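Local coordinates for protein leucyl aminopeptidase (Trypanosoma brucei brucei, PDB 5NTD) that probably cleaves amino-terminal residues such as leucine from peptides as a two-metal M17 aminopeptidase, and binds the inhibitor bestatin at its manganese centre, at residues L269-Y274 and V382-N387; F323-R328 and L513-F518; T338-E343 and R375-D380; P451-N456 and A475-T480. One frame throughout, in Å; residues are numbered along the deposited sequence.

Contact 1 (L269-Y274 and V382-N387); sequences LVTLLY and VFHATN
Leu-269 and Thr-271, two residues apart on one strand, turn the same way toward His-384 on the helix, and the backbones stay well separated, with 9.1 Å between the CA atoms of Leu-269 and His-384. The imidazole bridges most of that gap. With CG anti to the backbone N (chi1 -178°), the His-384 side chain reaches out from the helix and brings its ring to the strand, where Leu-269 meets one face and Thr-271 comes near NE2. The CD2 methyl of Leu-269 lies over that face, 4.1 Å from the centroid and 20° off the normal, a CH-pi contact displaced toward the CG and ND1 side of the rim. At the far end of the ring, Thr-271 approaches obliquely, its OG1 coming to 3.2 Å from His-384 NE2. The Thr-271 hydroxyl is hydrogen-bonded to Thr-338 OG1 on the neighbouring strand, while His-384 ND1 is bonded to Tyr-253 OH. Between strand and helix, then, a buried imidazole is steadied by an aliphatic methyl over its face and by the Tyr-253 hydroxyl at ND1, an arrangement that would limit rotation of the ring and lets a polar side chain serve as packing between sheet and helix.

Contact 2 (F323-R328 and L513-F518); sequences FLTAVR and LLTEYF
Thr-325 and Thr-515 bury the most surface here, and their side chains cross at about a right angle. CG2 of Thr-325 sits 3.4 Å from OG1 of Thr-515 and 4.0 Å from its CG2, so the methyl of the first residue rests against the second. The two hydroxyls do not meet directly; a water lies between them, 2.7 Å from Thr-325 OG1 and 2.8 Å from Thr-515 OG1. In both threonines OG1 stands beside the backbone N (chi1 -64° for Thr-325), and each hydroxyl also bonds a carbonyl one turn earlier in its own helix, Cys-321 O and Pro-511 O respectively. Thr-325 OG1 has a further partner in Ser-205. The third contributor, Phe-518, comes one turn beyond Thr-515, and its CD2 lies 4.4 Å from the CB of Ala-326, a loose apolar contact. Leu-335 of the strand that follows the first helix touches both Ala-326 and Phe-518. The interface is therefore mixed in character: the Thr-325 methyl rests on the Thr-515 hydroxyl, while the buried threonine oxygens are satisfied by water, by helix carbonyls and, for Thr-325, by Ser-205.

Contact 3 (T338-E343 and R375-D380); sequences TLCLAE and RIVLGD. With BCT (bicarbonate ion), chain B.
Three donors of Arg-375 converge on bicarbonate O2: NE gives the shortest bond, 2.6 Å and nearly straight at 173°, the backbone N of the same residue adds one of 3.1 Å, and NH2 reaches O2 only weakly. NH2 does better with O3, at 3.2 Å and 169°. The anion lies at the edge of the guanidinium, near its plane. Arg-375 gets there by folding back: CG sits between the backbone N and the carbonyl carbon, and the chain bends at chi3 (68°), which brings NE round to the oxygen that the residue's own amide binds. Gly-374 N also donates to the ion. Two and three residues on, Val-377 and Leu-378 meet the strand. Cys-340 and Val-377 face each other with CA atoms 6.2 Å apart; the CB to CG1 distance, 3.3 Å, is unusually tight and somewhat doubtful, as the valine torsion is also irregular. SG of Cys-340 lies 4.5 Å from CD2 of Leu-378. Ile-256 touches both Cys-340 and Val-377, extending this core, and at the strand's end Glu-343 forms a salt bridge with Arg-352 of the second subunit. A helix packed on the central sheet, with an anion bound at its start, is typical of the M17 catalytic domain, consistent with the site where bicarbonate has been proposed to assist catalysis in related enzymes.

Contact 4 (P451-N456 and A475-T480); sequences PEFKSN and AGYFIT
Phe-453 packs against both Tyr-477 and Phe-478 to make an aromatic cluster that joins a loop of the catalytic domain to the helix 471-480. Its CB points toward the helix, and with CG beside the backbone N (chi1 -67°) the ring is carried up to it. Along one side of the ring, CD2 and then CE2 each come 3.8 Å from CD2 of Tyr-477, meeting the tyrosine at its edge. The two planes are 26° from parallel but slid apart, so the rings barely overlap. Phe-453 touches Met-464 and Thr-461 as well, while Phe-478 lies against Arg-375 of the neighbouring helix. Beyond Phe-453 the loop reaches the third subunit, where Asn-456 ND2 bonds Ser-503 O of that chain. At the tip of the phenylalanine, CZ comes to 4.2 Å from CB of Phe-478. The planes of these two phenyl rings are inclined at 59°, an oblique meeting that is neither a stack nor edge-to-face. On this second side of the Phe-453 ring, CD1 and CE1 both approach Phe-478, with CE1 ending 4.2 Å from its CD2.

Contacts 1 and 3 share helix 374-387, packed on neighbouring strands, and their centres are 11 Å apart. Contact 3 is near the catalytic centre, the side chain of Val-377 being about 8 Å from a manganese ion. Contact 4, its centre 17 Å from that of contact 3, touches it through Arg-375, whose NH1 is 3.9 Å from Phe-453 CE1; the side chain of Phe-453 is about 9 Å from the bound inhibitor BES (bestatin). Contact 2 is the more distant, 21 Å from contact 3 and 31 Å from contact 4 between centres, but meets contact 1 where Phe-323 CZ packs 3.6 Å from Leu-272 CB.

Contact 1 (L269-Y274 and V382-N387)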
loop_
_atom_site.group_PDB
_atom_site.type_symbol
_atom_site.label_atom_id
_atom_site.label_comp_id
_atom_site.label_asym_id
_atom_site.label_seq_id
_atom_site.Cartn_x
_atom_site.Cartn_y
_atom_site.Cartn_z
ATOM N N LEU G 269 -9.443 34.790 -10.704
ATOM C CA LEU G 269 -8.896 34.875 -12.050
ATOM C C LEU G 269 -8.391 36.309 -12.240
ATOM O O LEU G 269 -9.156 37.257 -12.354
ATOM C CB LEU G 269 -9.938 34.533 -13.078
ATOM C CG LEU G 269 -9.415 34.086 -14.435
ATOM C CD1 LEU G 269 -8.673 32.765 -14.377
ATOM C CD2 LEU G 269 -10.585 33.972 -15.397
ATOM N N VAL G 270 -7.077 36.437 -12.278
ATOM C CA VAL G 270 -6.406 37.718 -12.346
ATOM C C VAL G 270 -5.748 37.909 -13.716
ATOM O O VAL G 270 -4.829 37.175 -14.072
ATOM C CB VAL G 270 -5.348 37.847 -11.274
ATOM C CG1 VAL G 270 -4.651 39.194 -11.346
ATOM C CG2 VAL G 270 -5.956 37.671 -9.904
ATOM N N THR G 271 -6.207 38.903 -14.464
ATOM C CA THR G 271 -5.645 39.169 -15.774
ATOM C C THR G 271 -4.946 40.523 -15.807
ATOM O O THR G 271 -5.512 41.549 -15.446
ATOM C CB THR G 271 -6.695 39.077 -16.891
ATOM O OG1 THR G 271 -7.251 37.744 -16.939
ATOM C CG2 THR G 271 -6.076 39.367 -18.243
ATOM N N LEU G 272 -3.715 40.495 -16.281
ATOM C CA LEU G 272 -2.869 41.670 -16.415
ATOM C C LEU G 272 -2.661 41.973 -17.905
ATOM O O LEU G 272 -2.529 41.046 -18.705
ATOM C CB LEU G 272 -1.508 41.474 -15.752
ATOM C CG LEU G 272 -1.560 40.776 -14.398
ATOM C CD1 LEU G 272 -0.150 40.575 -13.864
ATOM C CD2 LEU G 272 -2.368 41.582 -13.413
ATOM N N LEU G 273 -2.656 43.267 -18.254
ATOM C CA LEU G 273 -2.480 43.706 -19.661
ATOM C C LEU G 273 -1.360 44.665 -19.823
ATOM O O LEU G 273 -1.234 45.629 -19.106
ATOM C CB LEU G 273 -3.719 44.359 -20.209
ATOM C CG LEU G 273 -4.935 43.452 -20.346
ATOM C CD1 LEU G 273 -6.188 44.305 -20.588
ATOM C CD2 LEU G 273 -4.733 42.459 -21.498
ATOM N N TYR G 274 -0.564 44.389 -20.831
ATOM C CA TYR G 274 0.492 45.288 -21.254
ATOM C C TYR G 274 0.444 45.431 -22.766
ATOM O O TYR G 274 0.501 44.446 -23.519
ATOM C CB TYR G 274 1.855 44.753 -20.824
ATOM C CG TYR G 274 3.034 45.341 -21.560
ATOM C CD1 TYR G 274 3.437 46.660 -21.338
ATOM C CD2 TYR G 274 3.777 44.559 -22.445
ATOM C CE1 TYR G 274 4.537 47.177 -21.990
ATOM C CE2 TYR G 274 4.880 45.064 -23.110
ATOM C CZ TYR G 274 5.257 46.368 -22.875
ATOM O OH TYR G 274 6.351 46.857 -23.543
ATOM N N VAL G 382 -7.393 29.609 -20.250
ATOM C CA VAL G 382 -7.136 29.713 -21.707
ATOM C C VAL G 382 -8.381 30.120 -22.479
ATOM O O VAL G 382 -8.293 30.826 -23.476
ATOM C CB VAL G 382 -6.522 28.450 -22.345
ATOM C CG1 VAL G 382 -5.211 28.108 -21.673
ATOM C CG2 VAL G 382 -7.475 27.267 -22.304
ATOM N N PHE G 383 -9.548 29.703 -22.006
ATOM C CA PHE G 383 -10.805 30.175 -22.632
ATOM C C PHE G 383 -10.963 31.685 -22.406
ATOM O O PHE G 383 -11.279 32.421 -23.332
ATOM C CB PHE G 383 -12.057 29.502 -22.147
ATOM C CG PHE G 383 -13.261 29.874 -22.969
ATOM C CD1 PHE G 383 -13.516 29.240 -24.192
ATOM C CD2 PHE G 383 -14.115 30.897 -22.567
ATOM C CE1 PHE G 383 -14.642 29.591 -24.973
ATOM C CE2 PHE G 383 -15.223 31.242 -23.335
ATOM C CZ PHE G 383 -15.482 30.599 -24.539
ATOM N N HIS G 384 -10.702 32.100 -21.190
ATOM C CA HIS G 384 -10.739 33.513 -20.879
ATOM C C HIS G 384 -9.804 34.325 -21.816
ATOM O O HIS G 384 -10.189 35.340 -22.397
ATOM C CB HIS G 384 -10.299 33.755 -19.449
ATOM C CG HIS G 384 -10.363 35.194 -19.045
ATOM N ND1 HIS G 384 -11.553 35.828 -18.745
ATOM C CD2 HIS G 384 -9.385 36.126 -18.892
ATOM C CE1 HIS G 384 -11.300 37.082 -18.402
ATOM N NE2 HIS G 384 -9.995 37.286 -18.488
ATOM N N ALA G 385 -8.577 33.854 -21.942
ATOM C CA ALA G 385 -7.562 34.548 -22.755
ATOM C C ALA G 385 -7.957 34.585 -24.223
ATOM O O ALA G 385 -7.731 35.587 -24.892
ATOM C CB ALA G 385 -6.192 33.909 -22.611
ATOM N N THR G 386 -8.527 33.511 -24.702
ATOM C CA THR G 386 -8.802 33.377 -26.141
ATOM C C THR G 386 -10.198 33.867 -26.551
ATOM O O THR G 386 -10.501 33.947 -27.736
ATOM C CB THR G 386 -8.643 31.929 -26.643
ATOM O OG1 THR G 386 -9.452 31.057 -25.852
ATOM C CG2 THR G 386 -7.205 31.529 -26.555
ATOM N N ASN G 387 -11.027 34.174 -25.579
ATOM C CA ASN G 387 -12.408 34.570 -25.858
ATOM C C ASN G 387 -12.882 35.872 -25.237
ATOM O O ASN G 387 -13.753 36.519 -25.790
ATOM C CB ASN G 387 -13.390 33.494 -25.402
ATOM C CG ASN G 387 -14.714 33.543 -26.172
ATOM O OD1 ASN G 387 -14.780 33.147 -27.325
ATOM N ND2 ASN G 387 -15.756 34.030 -25.524
#

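Contact 2 (F323-R328 and L513-F518)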
loop_
_atom_site.group_PDB
_atom_site.type_symbol
_atom_site.label_atom_id
_atom_site.label_comp_id
_atom_site.label_asym_id
_atom_site.label_seq_id
_atom_site.Cartn_x
_atom_site.Cartn_y
_atom_site.Cartn_z
ATOM N N PHE G 323 6.072 38.454 -17.492
ATOM C CA PHE G 323 5.263 39.642 -17.775
ATOM C C PHE G 323 5.943 40.897 -17.210
ATOM O O PHE G 323 6.054 41.907 -17.893
ATOM C CB PHE G 323 3.883 39.495 -17.210
ATOM C CG PHE G 323 2.991 40.673 -17.452
ATOM C CD1 PHE G 323 2.176 40.725 -18.563
ATOM C CD2 PHE G 323 2.884 41.677 -16.511
ATOM C CE1 PHE G 323 1.280 41.772 -18.748
ATOM C CE2 PHE G 323 2.000 42.734 -16.685
ATOM C CZ PHE G 323 1.195 42.780 -17.804
ATOM N N LEU G 324 6.347 40.848 -15.950
ATOM C CA LEU G 324 6.996 42.021 -15.301
ATOM C C LEU G 324 8.250 42.426 -16.053
ATOM O O LEU G 324 8.486 43.612 -16.290
ATOM C CB LEU G 324 7.368 41.776 -13.853
ATOM C CG LEU G 324 6.193 41.659 -12.878
ATOM C CD1 LEU G 324 6.745 41.474 -11.469
ATOM C CD2 LEU G 324 5.264 42.867 -12.944
ATOM N N THR G 325 9.039 41.442 -16.465
ATOM C CA THR G 325 10.254 41.744 -17.201
ATOM C C THR G 325 9.928 42.444 -18.511
ATOM O O THR G 325 10.577 43.419 -18.887
ATOM C CB THR G 325 11.056 40.492 -17.489
ATOM O OG1 THR G 325 11.480 39.965 -16.232
ATOM C CG2 THR G 325 12.303 40.829 -18.328
ATOM N N ALA G 326 8.933 41.934 -19.215
ATOM C CA ALA G 326 8.509 42.525 -20.482
ATOM C C ALA G 326 8.089 43.995 -20.278
ATOM O O ALA G 326 8.379 44.842 -21.139
ATOM C CB ALA G 326 7.370 41.753 -21.103
ATOM N N VAL G 327 7.391 44.272 -19.169
ATOM C CA VAL G 327 6.936 45.649 -18.880
ATOM C C VAL G 327 8.136 46.529 -18.536
ATOM O O VAL G 327 8.323 47.622 -19.076
ATOM C CB VAL G 327 5.937 45.716 -17.739
ATOM C CG1 VAL G 327 5.645 47.167 -17.362
ATOM C CG2 VAL G 327 4.650 45.017 -18.149
ATOM N N ARG G 328 8.968 46.022 -17.660
ATOM C CA ARG G 328 10.143 46.784 -17.218
ATOM C C ARG G 328 11.134 47.080 -18.358
ATOM O O ARG G 328 11.678 48.180 -18.413
ATOM C CB ARG G 328 10.874 46.098 -16.076
ATOM C CG ARG G 328 10.196 46.331 -14.760
ATOM C CD ARG G 328 10.776 45.454 -13.676
ATOM N NE ARG G 328 10.473 45.988 -12.349
ATOM C CZ ARG G 328 10.572 45.302 -11.199
ATOM N NH1 ARG G 328 10.995 44.024 -11.188
ATOM N NH2 ARG G 328 10.253 45.901 -10.060
ATOM N N LEU G 513 13.065 32.229 -19.571
ATOM C CA LEU G 513 12.618 31.460 -20.759
ATOM C C LEU G 513 11.677 32.327 -21.614
ATOM O O LEU G 513 11.875 32.477 -22.811
ATOM C CB LEU G 513 11.886 30.180 -20.355
ATOM C CG LEU G 513 11.236 29.335 -21.458
ATOM C CD1 LEU G 513 12.276 28.844 -22.439
ATOM C CD2 LEU G 513 10.521 28.166 -20.813
ATOM N N LEU G 514 10.674 32.887 -20.966
ATOM C CA LEU G 514 9.716 33.751 -21.644
ATOM C C LEU G 514 10.400 35.013 -22.244
ATOM O O LEU G 514 10.121 35.404 -23.366
ATOM C CB LEU G 514 8.612 34.199 -20.705
ATOM C CG LEU G 514 7.626 33.134 -20.251
ATOM C CD1 LEU G 514 6.663 33.696 -19.220
ATOM C CD2 LEU G 514 6.846 32.586 -21.447
ATOM N N THR G 515 11.268 35.627 -21.460
ATOM C CA THR G 515 11.945 36.819 -21.896
ATOM C C THR G 515 12.696 36.532 -23.196
ATOM O O THR G 515 12.597 37.281 -24.156
ATOM C CB THR G 515 12.895 37.350 -20.829
ATOM O OG1 THR G 515 12.124 37.709 -19.672
ATOM C CG2 THR G 515 13.626 38.607 -21.334
ATOM N N GLU G 516 13.402 35.410 -23.213
ATOM C CA GLU G 516 14.196 35.014 -24.365
ATOM C C GLU G 516 13.286 34.666 -25.529
ATOM O O GLU G 516 13.552 35.037 -26.687
ATOM C CB GLU G 516 15.120 33.878 -24.005
ATOM C CG GLU G 516 15.949 33.339 -25.162
ATOM C CD GLU G 516 16.899 34.374 -25.777
ATOM O OE1 GLU G 516 17.308 35.326 -25.072
ATOM O OE2 GLU G 516 17.213 34.237 -26.987
ATOM N N TYR G 517 12.185 33.988 -25.235
ATOM C CA TYR G 517 11.186 33.659 -26.275
ATOM C C TYR G 517 10.635 34.962 -26.932
ATOM O O TYR G 517 10.582 35.093 -28.167
ATOM C CB TYR G 517 10.041 32.777 -25.710
ATOM C CG TYR G 517 8.885 32.518 -26.678
ATOM C CD1 TYR G 517 8.997 31.601 -27.691
ATOM C CD2 TYR G 517 7.723 33.256 -26.599
ATOM C CE1 TYR G 517 7.964 31.416 -28.617
ATOM C CE2 TYR G 517 6.684 33.085 -27.508
ATOM C CZ TYR G 517 6.808 32.179 -28.514
ATOM O OH TYR G 517 5.781 32.004 -29.415
ATOM N N PHE G 518 10.243 35.894 -26.094
ATOM C CA PHE G 518 9.716 37.202 -26.574
ATOM C C PHE G 518 10.759 37.970 -27.441
ATOM O O PHE G 518 10.433 38.526 -28.465
ATOM C CB PHE G 518 9.306 38.117 -25.421
ATOM C CG PHE G 518 8.190 37.595 -24.580
ATOM C CD1 PHE G 518 7.250 36.739 -25.087
ATOM C CD2 PHE G 518 8.078 37.998 -23.265
ATOM C CE1 PHE G 518 6.208 36.261 -24.287
ATOM C CE2 PHE G 518 7.057 37.545 -22.459
ATOM C CZ PHE G 518 6.108 36.677 -22.980
HETATM O O HOH W 1 12.256 37.479 -16.915
#

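Contact 3 (T338-E343 and R375-D380)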
loop_
_atom_site.group_PDB
_atom_site.type_symbol
_atom_site.label_atom_id
_atom_site.label_comp_id
_atom_site.label_asym_id
_atom_site.label_seq_id
_atom_site.Cartn_x
_atom_site.Cartn_y
_atom_site.Cartn_z
ATOM N N THR G 338 -2.753 35.913 -17.429
ATOM C CA THR G 338 -3.904 35.453 -16.635
ATOM C C THR G 338 -3.404 34.460 -15.578
ATOM O O THR G 338 -2.876 33.397 -15.889
ATOM C CB THR G 338 -5.002 34.862 -17.529
ATOM O OG1 THR G 338 -5.542 35.901 -18.363
ATOM C CG2 THR G 338 -6.130 34.263 -16.695
ATOM N N LEU G 339 -3.571 34.847 -14.332
ATOM C CA LEU G 339 -3.199 34.025 -13.183
ATOM C C LEU G 339 -4.438 33.287 -12.681
ATOM O O LEU G 339 -5.436 33.895 -12.307
ATOM C CB LEU G 339 -2.633 34.860 -12.061
ATOM C CG LEU G 339 -1.517 35.827 -12.449
ATOM C CD1 LEU G 339 -1.137 36.633 -11.215
ATOM C CD2 LEU G 339 -0.300 35.112 -13.009
ATOM N N CYS G 340 -4.354 31.963 -12.701
ATOM C CA CYS G 340 -5.457 31.114 -12.274
ATOM C C CYS G 340 -5.193 30.749 -10.828
ATOM O O CYS G 340 -4.558 29.732 -10.524
ATOM C CB CYS G 340 -5.567 29.875 -13.148
ATOM S SG CYS G 340 -5.708 30.214 -14.910
ATOM N N LEU G 341 -5.679 31.593 -9.943
ATOM C CA LEU G 341 -5.370 31.493 -8.506
ATOM C C LEU G 341 -6.460 30.776 -7.716
ATOM O O LEU G 341 -7.634 31.144 -7.728
ATOM C CB LEU G 341 -5.162 32.852 -7.876
ATOM C CG LEU G 341 -4.102 33.718 -8.527
ATOM C CD1 LEU G 341 -4.066 35.098 -7.850
ATOM C CD2 LEU G 341 -2.732 33.084 -8.452
ATOM N N ALA G 342 -6.032 29.726 -7.043
ATOM C CA ALA G 342 -6.928 28.936 -6.181
ATOM C C ALA G 342 -6.083 28.111 -5.228
ATOM O O ALA G 342 -4.948 27.773 -5.519
ATOM C CB ALA G 342 -7.819 28.013 -6.996
ATOM N N GLU G 343 -6.639 27.826 -4.070
ATOM C CA GLU G 343 -6.123 26.742 -3.228
ATOM C C GLU G 343 -7.039 25.537 -3.429
ATOM O O GLU G 343 -8.258 25.674 -3.359
ATOM C CB GLU G 343 -6.060 27.091 -1.755
ATOM C CG GLU G 343 -5.563 25.900 -0.923
ATOM C CD GLU G 343 -5.212 26.241 0.504
ATOM O OE1 GLU G 343 -5.709 27.258 1.059
ATOM O OE2 GLU G 343 -4.513 25.416 1.141
ATOM N N ARG G 375 -5.478 21.311 -14.673
ATOM C CA ARG G 375 -5.960 21.355 -16.027
ATOM C C ARG G 375 -7.325 22.021 -16.103
ATOM O O ARG G 375 -7.680 22.651 -17.099
ATOM C CB ARG G 375 -5.979 19.951 -16.639
ATOM C CG ARG G 375 -7.052 19.053 -16.078
ATOM C CD ARG G 375 -6.780 17.610 -16.459
ATOM N NE ARG G 375 -5.585 17.102 -15.772
ATOM C CZ ARG G 375 -5.003 15.946 -16.052
ATOM N NH1 ARG G 375 -5.491 15.170 -17.012
ATOM N NH2 ARG G 375 -3.931 15.591 -15.416
ATOM N N ILE G 376 -8.102 21.857 -15.039
ATOM C CA ILE G 376 -9.459 22.461 -14.970
ATOM C C ILE G 376 -9.362 23.986 -14.884
ATOM O O ILE G 376 -10.001 24.741 -15.583
ATOM C CB ILE G 376 -10.241 21.920 -13.762
ATOM C CG1 ILE G 376 -10.591 20.438 -14.011
ATOM C CG2 ILE G 376 -11.490 22.741 -13.524
ATOM C CD1 ILE G 376 -11.207 19.739 -12.835
ATOM N N VAL G 377 -8.543 24.401 -13.983
ATOM C CA VAL G 377 -8.299 25.806 -13.710
ATOM C C VAL G 377 -7.729 26.496 -14.984
ATOM O O VAL G 377 -8.140 27.559 -15.403
ATOM C CB VAL G 377 -7.396 25.818 -12.454
ATOM C CG1 VAL G 377 -6.168 26.636 -12.587
ATOM C CG2 VAL G 377 -8.223 26.117 -11.223
ATOM N N LEU G 378 -6.809 25.813 -15.627
ATOM C CA LEU G 378 -6.205 26.294 -16.857
ATOM C C LEU G 378 -7.190 26.327 -18.005
ATOM O O LEU G 378 -7.079 27.144 -18.922
ATOM C CB LEU G 378 -4.991 25.438 -17.231
ATOM C CG LEU G 378 -3.788 25.584 -16.303
ATOM C CD1 LEU G 378 -2.796 24.467 -16.538
ATOM C CD2 LEU G 378 -3.111 26.935 -16.502
ATOM N N GLY G 379 -8.122 25.398 -17.990
ATOM C CA GLY G 379 -9.180 25.367 -19.033
ATOM C C GLY G 379 -9.990 26.664 -19.054
ATOM O O GLY G 379 -10.266 27.246 -20.099
ATOM N N ASP G 380 -10.323 27.127 -17.874
ATOM C CA ASP G 380 -11.004 28.419 -17.723
ATOM C C ASP G 380 -10.067 29.590 -18.105
ATOM O O ASP G 380 -10.477 30.542 -18.724
ATOM C CB ASP G 380 -11.541 28.589 -16.310
ATOM C CG ASP G 380 -12.921 27.964 -16.140
ATOM O OD1 ASP G 380 -13.533 27.549 -17.153
ATOM O OD2 ASP G 380 -13.426 27.942 -14.995
HETATM C C BCT B . -3.610 18.350 -12.963
HETATM O O1 BCT B . -3.519 19.236 -11.945
HETATM O O2 BCT B . -4.367 18.493 -13.925
HETATM O O3 BCT B . -2.931 17.296 -12.927
#

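Contact 4 (P451-N456 and A475-T480)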
loop_
_atom_site.group_PDB
_atom_site.type_symbol
_atom_site.label_atom_id
_atom_site.label_comp_id
_atom_site.label_asym_id
_atom_site.label_seq_id
_atom_site.Cartn_x
_atom_site.Cartn_y
_atom_site.Cartn_z
ATOM N N PRO G 451 -9.646 10.073 -26.907
ATOM C CA PRO G 451 -10.456 8.957 -26.377
ATOM C C PRO G 451 -10.277 8.680 -24.890
ATOM O O PRO G 451 -11.157 8.091 -24.261
ATOM C CB PRO G 451 -9.976 7.744 -27.182
ATOM C CG PRO G 451 -9.210 8.296 -28.331
ATOM C CD PRO G 451 -8.661 9.609 -27.885
ATOM N N GLU G 452 -9.164 9.126 -24.328
ATOM C CA GLU G 452 -8.905 8.916 -22.899
ATOM C C GLU G 452 -9.848 9.678 -21.975
ATOM O O GLU G 452 -9.972 9.345 -20.798
ATOM C CB GLU G 452 -7.471 9.283 -22.543
ATOM C CG GLU G 452 -6.439 8.340 -23.156
ATOM C CD GLU G 452 -6.518 6.920 -22.617
ATOM O OE1 GLU G 452 -7.168 6.695 -21.583
ATOM O OE2 GLU G 452 -5.913 6.027 -23.237
ATOM N N PHE G 453 -10.528 10.669 -22.521
ATOM C CA PHE G 453 -11.373 11.532 -21.710
ATOM C C PHE G 453 -12.885 11.314 -21.918
ATOM O O PHE G 453 -13.671 12.182 -21.565
ATOM C CB PHE G 453 -10.981 13.011 -21.939
ATOM C CG PHE G 453 -9.624 13.350 -21.422
ATOM C CD1 PHE G 453 -9.415 13.598 -20.082
ATOM C CD2 PHE G 453 -8.536 13.397 -22.273
ATOM C CE1 PHE G 453 -8.142 13.895 -19.599
ATOM C CE2 PHE G 453 -7.270 13.704 -21.804
ATOM C CZ PHE G 453 -7.072 13.958 -20.465
ATOM N N LYS G 454 -13.266 10.176 -22.471
ATOM C CA LYS G 454 -14.696 9.877 -22.731
ATOM C C LYS G 454 -15.429 9.815 -21.375
ATOM O O LYS G 454 -14.915 9.286 -20.394
ATOM C CB LYS G 454 -14.923 8.607 -23.584
ATOM N N SER G 455 -16.611 10.400 -21.344
ATOM C CA SER G 455 -17.483 10.405 -20.163
ATOM C C SER G 455 -18.863 9.881 -20.533
ATOM O O SER G 455 -19.363 10.159 -21.603
ATOM C CB SER G 455 -17.590 11.822 -19.594
ATOM O OG SER G 455 -18.604 11.933 -18.617
ATOM N N ASN G 456 -19.484 9.161 -19.615
ATOM C CA ASN G 456 -20.884 8.728 -19.807
ATOM C C ASN G 456 -21.895 9.902 -19.881
ATOM O O ASN G 456 -22.827 9.878 -20.669
ATOM C CB ASN G 456 -21.358 7.830 -18.666
ATOM C CG ASN G 456 -20.791 6.417 -18.747
ATOM O OD1 ASN G 456 -20.480 5.926 -19.822
ATOM N ND2 ASN G 456 -20.701 5.758 -17.600
ATOM N N ALA G 475 -2.783 15.675 -20.399
ATOM C CA ALA G 475 -3.132 16.851 -19.567
ATOM C C ALA G 475 -3.161 18.129 -20.423
ATOM O O ALA G 475 -4.029 18.979 -20.289
ATOM C CB ALA G 475 -2.185 17.012 -18.409
ATOM N N GLY G 476 -2.201 18.224 -21.326
ATOM C CA GLY G 476 -2.150 19.337 -22.280
ATOM C C GLY G 476 -3.362 19.322 -23.180
ATOM O O GLY G 476 -4.036 20.332 -23.370
ATOM N N TYR G 477 -3.672 18.147 -23.689
ATOM C CA TYR G 477 -4.834 17.991 -24.583
ATOM C C TYR G 477 -6.087 18.537 -23.916
ATOM O O TYR G 477 -6.879 19.239 -24.518
ATOM C CB TYR G 477 -5.049 16.533 -25.011
ATOM C CG TYR G 477 -6.402 16.352 -25.653
ATOM C CD1 TYR G 477 -6.621 16.721 -26.978
ATOM C CD2 TYR G 477 -7.494 15.899 -24.915
ATOM C CE1 TYR G 477 -7.868 16.608 -27.566
ATOM C CE2 TYR G 477 -8.748 15.783 -25.495
ATOM C CZ TYR G 477 -8.923 16.142 -26.815
ATOM O OH TYR G 477 -10.168 16.059 -27.379
ATOM N N PHE G 478 -6.285 18.164 -22.655
ATOM C CA PHE G 478 -7.470 18.584 -21.900
ATOM C C PHE G 478 -7.637 20.107 -21.997
ATOM O O PHE G 478 -8.715 20.634 -22.253
ATOM C CB PHE G 478 -7.394 18.180 -20.428
ATOM C CG PHE G 478 -8.553 18.668 -19.617
ATOM C CD1 PHE G 478 -8.576 19.958 -19.115
ATOM C CD2 PHE G 478 -9.647 17.846 -19.377
ATOM C CE1 PHE G 478 -9.661 20.417 -18.381
ATOM C CE2 PHE G 478 -10.740 18.301 -18.644
ATOM C CZ PHE G 478 -10.748 19.578 -18.142
ATOM N N ILE G 479 -6.542 20.780 -21.741
ATOM C CA ILE G 479 -6.510 22.256 -21.737
ATOM C C ILE G 479 -6.944 22.800 -23.115
ATOM O O ILE G 479 -7.737 23.712 -23.185
ATOM C CB ILE G 479 -5.118 22.784 -21.392
ATOM C CG1 ILE G 479 -4.747 22.388 -19.968
ATOM C CG2 ILE G 479 -5.095 24.296 -21.536
ATOM C CD1 ILE G 479 -3.259 22.508 -19.670
ATOM N N THR G 480 -6.478 22.157 -24.182
ATOM C CA THR G 480 -6.784 22.604 -25.553
ATOM C C THR G 480 -8.278 22.542 -25.886
ATOM O O THR G 480 -8.767 23.360 -26.644
ATOM C CB THR G 480 -6.003 21.869 -26.658
ATOM O OG1 THR G 480 -6.390 20.501 -26.730
ATOM C CG2 THR G 480 -4.531 21.963 -26.385
#